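Local atomic coordinates of uncharacterized protein Atu2773 (Agrobacterium tumefaciens, PDB entry 2QV5), a protein that is of unknown function but belongs to the divergent polysaccharide deacetylase family, which suggests an enzyme acting on carbohydrate. Residues L41-S46 with Q69-D74; G99-L104 with M120-N125. All coordinates share one frame; numbering follows the deposited sequence.

How the interactions relate
Both contacts join elements around one parallel beta-sheet, and they follow each other along the chain: interaction 1 is complete before interaction 2 opens. Interaction 1 packs helix 43-52 against helix 68-78, with strand 58-62 lying between them in sequence. Interaction 2 spans helix 109-120, tying the loop that follows strand 82-88 to the loop that leads into strand 128-131. Their centres lie about 16 Å apart, yet they touch, because Met72 on helix 68-78 packs its CG against CB of Ile123 at 3.9 Å. Three successive crossovers of a single alpha/beta domain thus meet: a buried indole joins the first two, and a hydrated ion pair near the surface lies within the third.

Interaction 1 (L41-S46 with Q69-D74); sequences LSQTGS and QRWMQD
Trp71 reaches from helix 68-78 to the first turn of helix 43-52, where Gln43 and Ser46 receive its indole. The polar part is one bond: Trp71 NE1 donates to Gln43 OE1 at 2.7 Å with an N-H...O angle of 162°. The oxygen lies close to the indole plane, whereas the NE1 donor stands above the amide plane of Gln43. A bend at chi2 (-48°) folds the Gln43 chain so that OE1 meets the indole, while NE2 binds Asn66 O.

The nonpolar part covers both faces of the ring. Ser46 CB sits over the five-membered ring, 3.6 Å from its centroid, in a CH-pi contact; Arg70 CD covers the opposite face near the rim. Ile50 and Phe61 also touch the indole.

Hydrogen bonds within the receiving turn include one cap: Ser42 OG, at the N-cap, accepts from Gly45 N at 2.9 Å. Separately, Ser42 O is gripped from opposite faces of its plane by Ser46 N and Ser46 OG, the hydroxyl at 2.8 Å. Trp71 thus joins the helices of two successive beta-alpha-beta crossovers, before and after strand 58-62, in this parallel alpha/beta fold.

Interaction 2 (G99-L104 with M120-N125); sequences GPDTLL and MAKITN
A long, water-bridged salt bridge between Asp101 and Lys122 links two loops at the surface of the parallel alpha/beta domain. The loops flank helix 109-120, within the crossover from strand 82-88 to strand 128-131: residues 99-104 precede the helix and residues 120-125 run from its last residue toward the next strand. Asp101 and Lys122 point at each other across the gap between the loops. Lys122 is extended beyond CG (chi2 173°, chi3 180°), which carries its ammonium well clear of its own backbone and toward the carboxylate.

Asp101 also meets helix 109-120 itself: its other oxygen, OD1, makes a salt bridge with Arg118 NE, its stronger polar partner. The carboxylate therefore divides its oxygens between two cationic side chains, the Lys122 side being long and water-bridged. Lys122 NZ has a further, weak hydrogen bond to Ala63 O, in the loop after strand 58-62.

A type I beta turn from Gly99 to Thr102 places Asp101 at its third position. Thr102 OG1 donates to Gly99 O at 2.6 Å from above the carbonyl plane, a side-chain bond that ties the first residue of the turn to the last. Next to it, the Leu103 side chain packs on Ile86 and Leu88 of strand 82-88.

Between the charged groups, Asp101 OD2 and Lys122 NZ are 3.8 Å apart, and one water joins them, donating to OD2 at 2.7 Å and accepting from NZ at 2.6 Å.

Interaction 1 (L41-S46 with Q69-D74)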
ATOM      1  N   LEU A  41      10.275  -8.853   3.943  1.00 13.88           N
ATOM      2  CA  LEU A  41      10.462  -9.273   5.342  1.00 16.35           C
ATOM      3  C   LEU A  41      10.823 -10.751   5.507  1.00 20.96           C
ATOM      4  O   LEU A  41      11.731 -11.090   6.275  1.00 19.37           O
ATOM      5  CB  LEU A  41       9.240  -8.921   6.206  1.00 16.80           C
ATOM      6  CG  LEU A  41       8.880  -7.438   6.323  1.00 13.89           C
ATOM      7  CD1 LEU A  41       7.489  -7.241   6.948  1.00 22.28           C
ATOM      8  CD2 LEU A  41       9.954  -6.623   7.065  1.00 19.52           C
ATOM      9  N   SER A  42      10.087 -11.629   4.824  1.00 17.88           N
ATOM     10  CA  SER A  42      10.451 -13.045   4.745  1.00 15.47           C
ATOM     11  C   SER A  42      10.825 -13.387   3.329  1.00 18.93           C
ATOM     12  O   SER A  42      10.053 -13.131   2.403  1.00 13.14           O
ATOM     13  CB  SER A  42       9.301 -13.949   5.186  1.00 17.10           C
ATOM     14  OG  SER A  42       9.497 -15.273   4.718  1.00 22.38           O
ATOM     15  N   GLN A  43      11.998 -13.980   3.150  1.00 13.49           N
ATOM     16  CA  GLN A  43      12.427 -14.371   1.815  1.00 14.08           C
ATOM     17  C   GLN A  43      11.569 -15.478   1.201  1.00 17.19           C
ATOM     18  O   GLN A  43      11.227 -15.412   0.020  1.00 11.50           O
ATOM     19  CB  GLN A  43      13.926 -14.719   1.796  1.00 16.58           C
ATOM     20  CG  GLN A  43      14.824 -13.540   2.212  1.00 16.03           C
ATOM     21  CD  GLN A  43      14.473 -12.230   1.498  1.00 12.50           C
ATOM     22  OE1 GLN A  43      14.545 -12.146   0.271  1.00 18.77           O
ATOM     23  NE2 GLN A  43      14.096 -11.207   2.271  1.00 13.76           N
ATOM     24  N   THR A  44      11.217 -16.489   1.992  1.00 15.18           N
ATOM     25  CA  THR A  44      10.358 -17.565   1.500  1.00 18.42           C
ATOM     26  C   THR A  44       8.919 -17.082   1.327  1.00 17.15           C
ATOM     27  O   THR A  44       8.237 -17.471   0.374  1.00 18.98           O
ATOM     28  CB  THR A  44      10.408 -18.835   2.398  1.00 20.54           C
ATOM     29  OG1 THR A  44      10.286 -18.466   3.778  1.00 21.14           O
ATOM     30  CG2 THR A  44      11.712 -19.604   2.181  1.00 21.63           C
ATOM     31  N   GLY A  45       8.462 -16.233   2.242  1.00 13.43           N
ATOM     32  CA  GLY A  45       7.143 -15.596   2.119  1.00 15.40           C
ATOM     33  C   GLY A  45       7.003 -14.681   0.904  1.00 13.48           C
ATOM     34  O   GLY A  45       5.949 -14.654   0.267  1.00 13.37           O
ATOM     35  N   SER A  46       8.071 -13.942   0.579  1.00 10.59           N
ATOM     36  CA  SER A  46       8.077 -13.049  -0.585  1.00 11.18           C
ATOM     37  C   SER A  46       8.092 -13.855  -1.870  1.00 13.22           C
ATOM     38  O   SER A  46       7.402 -13.498  -2.827  1.00 10.76           O
ATOM     39  CB  SER A  46       9.270 -12.087  -0.544  1.00  7.48           C
ATOM     40  OG  SER A  46       9.138 -11.211   0.567  1.00 13.08           O
ATOM     41  N   GLN A  69      15.455  -5.191  -4.172  1.00 13.62           N
ATOM     42  CA  GLN A  69      15.707  -5.128  -5.614  1.00 16.60           C
ATOM     43  C   GLN A  69      15.311  -6.425  -6.332  1.00 18.90           C
ATOM     44  O   GLN A  69      14.727  -6.374  -7.423  1.00 15.19           O
ATOM     45  CB  GLN A  69      17.179  -4.812  -5.876  1.00 16.42           C
ATOM     46  CG  GLN A  69      17.441  -4.106  -7.181  1.00 40.27           C
ATOM     47  CD  GLN A  69      18.906  -3.734  -7.356  1.00 48.22           C
ATOM     48  OE1 GLN A  69      19.506  -4.013  -8.393  1.00 56.01           O
ATOM     49  NE2 GLN A  69      19.485  -3.101  -6.341  1.00 49.40           N
ATOM     50  N   ARG A  70      15.618  -7.576  -5.729  1.00 16.64           N
ATOM     51  CA  ARG A  70      15.204  -8.869  -6.299  1.00 11.08           C
ATOM     52  C   ARG A  70      13.679  -8.977  -6.397  1.00 13.97           C
ATOM     53  O   ARG A  70      13.138  -9.291  -7.465  1.00 10.16           O
ATOM     54  CB  ARG A  70      15.740 -10.063  -5.482  1.00 12.12           C
ATOM     55  CG  ARG A  70      15.296 -11.390  -6.069  1.00 12.91           C
ATOM     56  CD  ARG A  70      15.247 -12.535  -5.069  1.00 23.90           C
ATOM     57  NE  ARG A  70      14.932 -13.775  -5.778  1.00 32.42           N
ATOM     58  CZ  ARG A  70      15.231 -14.997  -5.354  1.00 35.66           C
ATOM     59  NH1 ARG A  70      15.853 -15.176  -4.203  1.00 25.82           N
ATOM     60  NH2 ARG A  70      14.903 -16.048  -6.091  1.00 39.97           N
ATOM     61  N   TRP A  71      12.990  -8.715  -5.288  1.00  6.37           N
ATOM     62  CA  TRP A  71      11.531  -8.864  -5.262  1.00  9.28           C
ATOM     63  C   TRP A  71      10.840  -7.787  -6.122  1.00 10.99           C
ATOM     64  O   TRP A  71       9.813  -8.050  -6.732  1.00 15.86           O
ATOM     65  CB  TRP A  71      10.987  -8.957  -3.817  1.00 15.85           C
ATOM     66  CG  TRP A  71      11.603 -10.130  -3.076  1.00 13.65           C
ATOM     67  CD1 TRP A  71      12.311 -10.082  -1.913  1.00 14.66           C
ATOM     68  CD2 TRP A  71      11.621 -11.509  -3.500  1.00 13.99           C
ATOM     69  NE1 TRP A  71      12.752 -11.335  -1.575  1.00 12.13           N
ATOM     70  CE2 TRP A  71      12.347 -12.230  -2.530  1.00 15.25           C
ATOM     71  CE3 TRP A  71      11.086 -12.200  -4.598  1.00 14.54           C
ATOM     72  CZ2 TRP A  71      12.555 -13.608  -2.625  1.00 17.08           C
ATOM     73  CZ3 TRP A  71      11.301 -13.570  -4.693  1.00 21.45           C
ATOM     74  CH2 TRP A  71      12.037 -14.256  -3.715  1.00 18.55           C
ATOM     75  N   MET A  72      11.455  -6.609  -6.201  1.00 12.31           N
ATOM     76  CA  MET A  72      11.003  -5.498  -7.070  1.00 16.78           C
ATOM     77  C   MET A  72      10.977  -5.959  -8.551  1.00 16.83           C
ATOM     78  O   MET A  72       9.948  -5.866  -9.240  1.00 10.30           O
ATOM     79  CB  MET A  72      11.988  -4.327  -6.898  1.00 19.34           C
ATOM     80  CG  MET A  72      11.489  -2.901  -7.031  1.00 31.71           C
ATOM     81  SD  MET A  72      12.702  -1.973  -8.022  1.00 21.84           S
ATOM     82  CE  MET A  72      12.081  -2.652  -9.552  1.00 12.25           C
ATOM     83  N   GLN A  73      12.109  -6.477  -9.025  1.00 16.70           N
ATOM     84  CA  GLN A  73      12.244  -6.918 -10.418  1.00 16.07           C
ATOM     85  C   GLN A  73      11.326  -8.092 -10.762  1.00 16.57           C
ATOM     86  O   GLN A  73      10.755  -8.105 -11.845  1.00 11.46           O
ATOM     87  CB  GLN A  73      13.705  -7.280 -10.736  1.00 16.88           C
ATOM     88  CG  GLN A  73      14.673  -6.093 -10.704  1.00 28.47           C
ATOM     89  CD  GLN A  73      16.147  -6.516 -10.715  1.00 35.43           C
ATOM     90  OE1 GLN A  73      16.495  -7.625 -11.132  1.00 45.62           O
ATOM     91  NE2 GLN A  73      17.016  -5.623 -10.258  1.00 46.75           N
ATOM     92  N   ASP A  74      11.190  -9.058  -9.847  1.00 12.23           N
ATOM     93  CA  ASP A  74      10.269 -10.182 -10.008  1.00 14.47           C
ATOM     94  C   ASP A  74       8.819  -9.704 -10.093  1.00 14.82           C
ATOM     95  O   ASP A  74       8.078 -10.117 -10.984  1.00 12.06           O
ATOM     96  CB  ASP A  74      10.397 -11.190  -8.848  1.00 20.14           C
ATOM     97  CG  ASP A  74      11.699 -11.994  -8.886  1.00 27.59           C
ATOM     98  OD1 ASP A  74      12.614 -11.679  -9.682  1.00 37.53           O
ATOM     99  OD2 ASP A  74      11.807 -12.957  -8.096  1.00 29.16           O
TER

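Interaction 2 (G99-L104 with M120-N125)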
ATOM      1  N   GLY A  99      11.815  -0.145  13.337  1.00 57.38           N
ATOM      2  CA  GLY A  99      13.198   0.038  12.897  1.00 56.51           C
ATOM      3  C   GLY A  99      13.709   1.458  13.069  1.00 55.88           C
ATOM      4  O   GLY A  99      13.008   2.306  13.624  1.00 56.95           O
ATOM      5  N   PRO A 100      14.942   1.726  12.598  1.00 54.78           N
ATOM      6  CA  PRO A 100      15.581   3.042  12.736  1.00 54.93           C
ATOM      7  C   PRO A 100      14.996   4.152  11.846  1.00 52.04           C
ATOM      8  O   PRO A 100      15.100   5.331  12.194  1.00 54.01           O
ATOM      9  CB  PRO A 100      17.039   2.762  12.352  1.00 55.19           C
ATOM     10  CG  PRO A 100      16.970   1.590  11.439  1.00 56.97           C
ATOM     11  CD  PRO A 100      15.818   0.754  11.915  1.00 55.16           C
ATOM     12  N   ASP A 101      14.390   3.785  10.719  1.00 46.37           N
ATOM     13  CA  ASP A 101      13.815   4.772   9.801  1.00 40.37           C
ATOM     14  C   ASP A 101      12.335   5.077  10.071  1.00 36.62           C
ATOM     15  O   ASP A 101      11.651   5.653   9.222  1.00 33.30           O
ATOM     16  CB  ASP A 101      14.033   4.343   8.343  1.00 42.94           C
ATOM     17  CG  ASP A 101      15.430   4.681   7.830  1.00 46.61           C
ATOM     18  OD1 ASP A 101      16.038   5.653   8.331  1.00 49.91           O
ATOM     19  OD2 ASP A 101      15.920   3.980   6.916  1.00 46.18           O
ATOM     20  N   THR A 102      11.857   4.694  11.257  1.00 30.75           N
ATOM     21  CA  THR A 102      10.477   4.944  11.693  1.00 27.78           C
ATOM     22  C   THR A 102      10.255   6.438  11.916  1.00 26.76           C
ATOM     23  O   THR A 102      11.030   7.087  12.624  1.00 27.27           O
ATOM     24  CB  THR A 102      10.149   4.148  12.987  1.00 27.11           C
ATOM     25  OG1 THR A 102      10.549   2.786  12.825  1.00 24.97           O
ATOM     26  CG2 THR A 102       8.665   4.184  13.299  1.00 22.96           C
ATOM     27  N   LEU A 103       9.211   6.988  11.295  1.00 20.48           N
ATOM     28  CA  LEU A 103       8.893   8.407  11.467  1.00 22.64           C
ATOM     29  C   LEU A 103       8.211   8.593  12.824  1.00 23.62           C
ATOM     30  O   LEU A 103       7.342   7.795  13.206  1.00 17.19           O
ATOM     31  CB  LEU A 103       8.026   8.929  10.310  1.00 26.42           C
ATOM     32  CG  LEU A 103       8.691   9.259   8.954  1.00 24.99           C
ATOM     33  CD1 LEU A 103       9.404   8.096   8.310  1.00 18.07           C
ATOM     34  CD2 LEU A 103       7.656   9.790   7.979  1.00 24.29           C
ATOM     35  N   LEU A 104       8.636   9.623  13.556  1.00 25.09           N
ATOM     36  CA  LEU A 104       8.193   9.843  14.931  1.00 23.25           C
ATOM     37  C   LEU A 104       7.443  11.155  15.072  1.00 26.27           C
ATOM     38  O   LEU A 104       7.871  12.186  14.540  1.00 24.34           O
ATOM     39  CB  LEU A 104       9.387   9.796  15.902  1.00 26.24           C
ATOM     40  CG  LEU A 104      10.271   8.542  15.853  1.00 29.59           C
ATOM     41  CD1 LEU A 104      11.518   8.702  16.710  1.00 33.42           C
ATOM     42  CD2 LEU A 104       9.489   7.291  16.262  1.00 31.65           C
ATOM     43  N   MET A 120      12.365   5.786   0.631  1.00 12.03           N
ATOM     44  CA  MET A 120      11.961   6.063  -0.756  1.00 17.92           C
ATOM     45  C   MET A 120      12.989   5.603  -1.786  1.00 19.37           C
ATOM     46  O   MET A 120      12.646   5.204  -2.892  1.00 21.34           O
ATOM     47  CB  MET A 120      11.683   7.566  -0.946  1.00 15.16           C
ATOM     48  CG  MET A 120      10.306   8.057  -0.518  1.00 19.16           C
ATOM     49  SD  MET A 120      10.018   9.806  -0.951  1.00 11.36           S
ATOM     50  CE  MET A 120       8.280   9.930  -0.551  1.00 19.89           C
ATOM     51  N   ALA A 121      14.260   5.663  -1.402  1.00 21.39           N
ATOM     52  CA  ALA A 121      15.363   5.372  -2.308  1.00 17.22           C
ATOM     53  C   ALA A 121      15.676   3.882  -2.426  1.00 17.09           C
ATOM     54  O   ALA A 121      16.493   3.482  -3.259  1.00 24.93           O
ATOM     55  CB  ALA A 121      16.610   6.153  -1.855  1.00 23.55           C
ATOM     56  N   LYS A 122      15.024   3.054  -1.613  1.00 16.04           N
ATOM     57  CA  LYS A 122      15.359   1.627  -1.567  1.00 19.90           C
ATOM     58  C   LYS A 122      14.802   0.784  -2.708  1.00 21.24           C
ATOM     59  O   LYS A 122      15.366  -0.261  -3.039  1.00 20.44           O
ATOM     60  CB  LYS A 122      14.981   1.037  -0.215  1.00 24.22           C
ATOM     61  CG  LYS A 122      15.971   1.419   0.875  1.00 27.16           C
ATOM     62  CD  LYS A 122      15.487   0.959   2.216  1.00 30.10           C
ATOM     63  CE  LYS A 122      16.477   1.327   3.304  1.00 28.63           C
ATOM     64  NZ  LYS A 122      15.928   0.951   4.633  1.00 36.21           N
ATOM     65  N   ILE A 123      13.685   1.226  -3.289  1.00 19.55           N
ATOM     66  CA  ILE A 123      13.138   0.638  -4.513  1.00 14.83           C
ATOM     67  C   ILE A 123      12.747   1.744  -5.500  1.00 17.71           C
ATOM     68  O   ILE A 123      12.819   2.921  -5.186  1.00 14.40           O
ATOM     69  CB  ILE A 123      11.890  -0.259  -4.258  1.00 14.48           C
ATOM     70  CG1 ILE A 123      10.777   0.514  -3.548  1.00 16.03           C
ATOM     71  CG2 ILE A 123      12.257  -1.529  -3.458  1.00 19.56           C
ATOM     72  CD1 ILE A 123       9.422  -0.167  -3.668  1.00 18.80           C
ATOM     73  N   THR A 124      12.313   1.349  -6.690  1.00 11.73           N
ATOM     74  CA  THR A 124      11.802   2.305  -7.662  1.00 15.22           C
ATOM     75  C   THR A 124      10.534   1.712  -8.255  1.00 12.67           C
ATOM     76  O   THR A 124      10.177   0.581  -7.932  1.00 13.05           O
ATOM     77  CB  THR A 124      12.860   2.666  -8.743  1.00 15.23           C
ATOM     78  OG1 THR A 124      12.318   3.633  -9.658  1.00 22.24           O
ATOM     79  CG2 THR A 124      13.307   1.440  -9.512  1.00 18.00           C
ATOM     80  N   ASN A 125       9.857   2.499  -9.090  1.00 16.03           N
ATOM     81  CA  ASN A 125       8.731   2.051  -9.895  1.00 16.40           C
ATOM     82  C   ASN A 125       7.484   1.701  -9.092  1.00 12.16           C
ATOM     83  O   ASN A 125       6.711   0.803  -9.452  1.00 11.54           O
ATOM     84  CB  ASN A 125       9.158   0.951 -10.881  1.00 20.47           C
ATOM     85  CG  ASN A 125      10.144   1.470 -11.933  1.00 25.28           C
ATOM     86  OD1 ASN A 125      10.933   2.392 -11.683  1.00 32.75           O
ATOM     87  ND2 ASN A 125      10.078   0.907 -13.112  1.00 16.59           N
TER
HETATM   88  O   HOH W   1      14.135   2.668   5.328  1.00 32.68           O